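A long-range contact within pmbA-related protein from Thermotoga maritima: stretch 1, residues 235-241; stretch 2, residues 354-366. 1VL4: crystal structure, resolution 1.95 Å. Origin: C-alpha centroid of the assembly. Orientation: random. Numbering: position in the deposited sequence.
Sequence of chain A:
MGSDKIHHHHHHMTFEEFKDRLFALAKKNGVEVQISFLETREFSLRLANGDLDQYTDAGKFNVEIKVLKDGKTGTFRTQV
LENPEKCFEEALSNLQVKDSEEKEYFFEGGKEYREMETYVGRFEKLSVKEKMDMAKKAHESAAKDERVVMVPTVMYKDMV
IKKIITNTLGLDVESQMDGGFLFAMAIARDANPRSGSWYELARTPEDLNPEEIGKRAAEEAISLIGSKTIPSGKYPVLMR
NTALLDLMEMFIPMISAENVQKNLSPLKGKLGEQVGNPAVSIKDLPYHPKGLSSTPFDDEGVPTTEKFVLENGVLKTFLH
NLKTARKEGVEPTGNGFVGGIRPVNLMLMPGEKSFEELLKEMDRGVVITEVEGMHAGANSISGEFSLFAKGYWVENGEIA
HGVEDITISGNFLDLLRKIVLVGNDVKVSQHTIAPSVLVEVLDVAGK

Stretch 1, residues 235-241: YPVLMRN
Stretch 2 (354-366) SFEELLKEMDRGV

Residues 235-239 form a β-strand that contacts the second stretch twice: first with the strand entered by Gly365 and Val366, which runs on beyond the stretch, then with the helix 355-362 that precedes it. The helix lies antiparallel to strand 235-239, with axes at 178° and 9.4 Å apart at closest approach. A turn through Asp363, which leaves helical geometry with positive phi (69/-45), reverses the chain so that Val366 pairs in parallel with Val237 (CA-CA 4.8 Å).

Two backbone hydrogen bonds fix this register. Val366 N donates to Pro236 O (3.0 Å, 176°), and Leu238 N donates to Val366 O (2.7 Å, 157°). Val366 thus has both its amide and its carbonyl satisfied by the residues flanking Val237, as expected of a parallel bridge. Val366 O also receives a CA-H...O contact from Val237 CA at 3.2 Å. Proline suits position 236 because the strand pairing uses its carbonyl and asks for no amide proton. Gly365, at phi/psi 160/-166, has a backbone that by itself calls for glycine; a CB would also lie 2.9 Å from Pro236 O.

Val237 and Val366, both t, project from the same face of the sheet, with Val237 CG2 4.3 Å from Val366 CB. Tyr235 (m, chi2 89°) places CB 3.8 Å from Val366 CG2, while its OH is hydrogen-bonded elsewhere in the structure.

Leu238, with 137 Å² covered by stretch 2, the largest share of any residue here, is the centre of the helix contact (chi1 171°, chi2 40°). Its CD1 meets Leu358 CD1 at 3.7 Å, its CD2 meets Leu359 CD2 at 3.8 Å, and its CB lies 4.0 Å from Met362 SD. CD2 also sits over one face of the Phe355 ring, 4.3 Å from the centroid and 23° off the normal. Phe355 (t, chi2 88°), Leu358 (m,t) and Met362 (t,t,p) point toward the strand; Leu359 (m,t) starts sideways, but its end comes nearer. Met362 has its CG 4.1 Å from Pro236 CB. Arg240 (t,t,p) contributes aliphatic surface, its CG 3.9 Å from Phe355 CE1, while its guanidinium nitrogens are hydrogen-bonded outside the two stretches.

At the helix start, Ser354 and Glu357 satisfy each other: Ser354 (p) caps it, its OG accepting from Glu357 N at 3.1 Å, and Glu357 OE1 accepts in return from Ser354 N at 2.8 Å. Regular i to i-4 bonds follow, from Leu358 N to Ser354 O (2.9 Å) through Asp363 N to Leu359 O (2.8 Å). Glu356 and Lys360 are exposed, their CA-to-CB bonds pointing away from the strand.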

# COMPACT_ATOMS: atom_id res chain seq x y z
N TYR A 235 31.81 12.95 -7.16
CA TYR A 235 32.75 12.46 -6.15
C TYR A 235 32.82 10.95 -6.12
O TYR A 235 31.85 10.28 -6.44
CB TYR A 235 32.38 12.91 -4.75
CG TYR A 235 32.29 14.38 -4.54
CD1 TYR A 235 31.10 15.04 -4.76
CD2 TYR A 235 33.36 15.12 -4.08
CE1 TYR A 235 30.98 16.40 -4.58
CE2 TYR A 235 33.24 16.51 -3.90
CZ TYR A 235 32.03 17.12 -4.14
OH TYR A 235 31.83 18.48 -3.95
N PRO A 236 33.98 10.41 -5.68
CA PRO A 236 34.01 8.99 -5.32
C PRO A 236 33.02 8.78 -4.17
O PRO A 236 32.85 9.69 -3.33
CB PRO A 236 35.46 8.73 -4.88
CG PRO A 236 36.22 9.96 -5.17
CD PRO A 236 35.26 11.08 -5.42
N VAL A 237 32.31 7.66 -4.17
CA VAL A 237 31.29 7.39 -3.17
C VAL A 237 31.54 6.05 -2.52
O VAL A 237 31.57 5.00 -3.20
CB VAL A 237 29.86 7.44 -3.78
CG1 VAL A 237 28.83 6.87 -2.80
CG2 VAL A 237 29.46 8.88 -4.16
N LEU A 238 31.74 6.07 -1.21
CA LEU A 238 31.72 4.82 -0.44
C LEU A 238 30.27 4.61 0.02
O LEU A 238 29.78 5.29 0.92
CB LEU A 238 32.69 4.90 0.73
CG LEU A 238 32.71 3.80 1.79
CD1 LEU A 238 32.54 2.45 1.20
CD2 LEU A 238 34.05 3.95 2.58
N MET A 239 29.56 3.73 -0.66
CA MET A 239 28.18 3.47 -0.30
C MET A 239 28.10 2.38 0.75
O MET A 239 28.31 1.21 0.48
CB MET A 239 27.39 3.16 -1.52
CG MET A 239 25.93 2.85 -1.21
SD MET A 239 24.87 3.09 -2.63
CE MET A 239 25.28 4.76 -3.01
N ARG A 240 27.78 2.78 1.98
CA ARG A 240 27.66 1.82 3.06
C ARG A 240 26.58 0.78 2.73
O ARG A 240 25.63 1.08 2.01
CB ARG A 240 27.34 2.48 4.37
CG ARG A 240 27.66 1.62 5.59
CD ARG A 240 27.47 2.35 6.88
NE ARG A 240 26.05 2.55 7.16
CZ ARG A 240 25.59 3.30 8.15
NH1 ARG A 240 24.29 3.44 8.30
NH2 ARG A 240 26.43 3.89 9.00
N ASN A 241 26.78 -0.41 3.28
CA ASN A 241 25.84 -1.52 3.16
C ASN A 241 24.36 -1.13 3.27
O ASN A 241 23.54 -1.51 2.42
CB ASN A 241 26.23 -2.73 4.09
CG ASN A 241 26.45 -2.37 5.56
OD1 ASN A 241 26.00 -1.32 6.06
ND2 ASN A 241 27.11 -3.29 6.29
N SER A 354 37.67 -4.19 5.01
CA SER A 354 36.71 -3.69 5.97
C SER A 354 36.25 -2.30 5.53
O SER A 354 36.83 -1.70 4.62
CB SER A 354 37.36 -3.58 7.34
OG SER A 354 38.35 -2.59 7.28
N PHE A 355 35.21 -1.79 6.19
CA PHE A 355 34.79 -0.42 5.95
C PHE A 355 35.93 0.59 6.14
O PHE A 355 36.15 1.51 5.32
CB PHE A 355 33.60 -0.08 6.86
CG PHE A 355 32.98 1.24 6.55
CD1 PHE A 355 31.98 1.34 5.61
CD2 PHE A 355 33.41 2.37 7.18
CE1 PHE A 355 31.43 2.57 5.32
CE2 PHE A 355 32.86 3.60 6.89
CZ PHE A 355 31.86 3.69 5.97
N GLU A 356 36.62 0.45 7.25
CA GLU A 356 37.74 1.33 7.56
C GLU A 356 38.82 1.29 6.48
O GLU A 356 39.43 2.32 6.17
CB GLU A 356 38.31 0.93 8.93
CG GLU A 356 39.48 1.78 9.46
CD GLU A 356 39.22 3.28 9.43
OE1 GLU A 356 38.06 3.70 9.70
OE2 GLU A 356 40.19 4.04 9.15
N GLU A 357 39.08 0.10 5.92
CA GLU A 357 40.02 -0.06 4.81
C GLU A 357 39.52 0.62 3.53
O GLU A 357 40.27 1.30 2.84
CB GLU A 357 40.32 -1.54 4.55
CG GLU A 357 41.19 -2.16 5.65
CD GLU A 357 41.38 -3.68 5.52
OE1 GLU A 357 40.40 -4.44 5.32
OE2 GLU A 357 42.54 -4.10 5.65
N LEU A 358 38.24 0.47 3.25
CA LEU A 358 37.60 1.19 2.15
C LEU A 358 37.68 2.72 2.28
O LEU A 358 37.89 3.42 1.29
CB LEU A 358 36.12 0.75 2.00
CG LEU A 358 35.84 -0.68 1.56
CD1 LEU A 358 34.36 -0.80 1.31
CD2 LEU A 358 36.64 -1.17 0.34
N LEU A 359 37.48 3.23 3.48
CA LEU A 359 37.68 4.67 3.76
C LEU A 359 39.08 5.11 3.37
O LEU A 359 39.29 6.12 2.67
CB LEU A 359 37.50 4.97 5.25
CG LEU A 359 36.05 5.17 5.69
CD1 LEU A 359 36.00 5.17 7.23
CD2 LEU A 359 35.50 6.44 5.11
N LYS A 360 40.04 4.34 3.87
CA LYS A 360 41.44 4.59 3.65
C LYS A 360 41.73 4.54 2.16
O LYS A 360 42.38 5.46 1.61
CB LYS A 360 42.28 3.57 4.41
CG LYS A 360 42.91 4.01 5.75
CD LYS A 360 41.94 4.76 6.65
CE LYS A 360 42.67 5.44 7.79
NZ LYS A 360 43.62 6.51 7.32
N GLU A 361 41.26 3.50 1.47
CA GLU A 361 41.50 3.41 0.01
C GLU A 361 40.87 4.56 -0.76
O GLU A 361 41.47 5.08 -1.69
CB GLU A 361 40.94 2.12 -0.56
CG GLU A 361 41.60 0.86 -0.07
CD GLU A 361 42.80 0.50 -0.87
OE1 GLU A 361 43.27 1.34 -1.67
OE2 GLU A 361 43.28 -0.65 -0.71
N MET A 362 39.62 4.93 -0.43
CA MET A 362 38.98 6.06 -1.08
C MET A 362 39.74 7.36 -0.83
O MET A 362 39.90 8.17 -1.74
CB MET A 362 37.55 6.23 -0.59
CG MET A 362 36.86 7.45 -1.27
SD MET A 362 35.11 7.60 -0.89
CE MET A 362 35.19 8.02 0.85
N ASP A 363 40.14 7.55 0.43
CA ASP A 363 40.93 8.66 0.92
C ASP A 363 40.22 10.03 0.94
O ASP A 363 40.38 10.81 1.88
CB ASP A 363 42.25 8.77 0.15
CG ASP A 363 43.09 9.94 0.63
OD1 ASP A 363 43.57 9.88 1.78
OD2 ASP A 363 43.26 10.94 -0.12
N ARG A 364 39.52 10.36 -0.13
CA ARG A 364 38.80 11.62 -0.19
C ARG A 364 37.52 11.50 -1.02
O ARG A 364 37.54 11.10 -2.16
CB ARG A 364 39.72 12.69 -0.74
CG ARG A 364 39.20 14.08 -0.62
CD ARG A 364 40.29 15.03 -1.06
NE ARG A 364 39.84 16.40 -1.06
CZ ARG A 364 39.04 16.94 -1.98
NH1 ARG A 364 38.60 16.21 -3.00
NH2 ARG A 364 38.69 18.22 -1.89
N GLY A 365 36.38 11.83 -0.43
CA GLY A 365 35.13 11.54 -1.10
C GLY A 365 33.95 11.53 -0.17
O GLY A 365 34.03 12.01 0.97
N VAL A 366 32.84 10.99 -0.66
CA VAL A 366 31.59 10.95 0.07
C VAL A 366 31.30 9.54 0.56
O VAL A 366 31.51 8.57 -0.16
CB VAL A 366 30.42 11.40 -0.81
CG1 VAL A 366 29.10 11.33 -0.00
CG2 VAL A 366 30.67 12.81 -1.34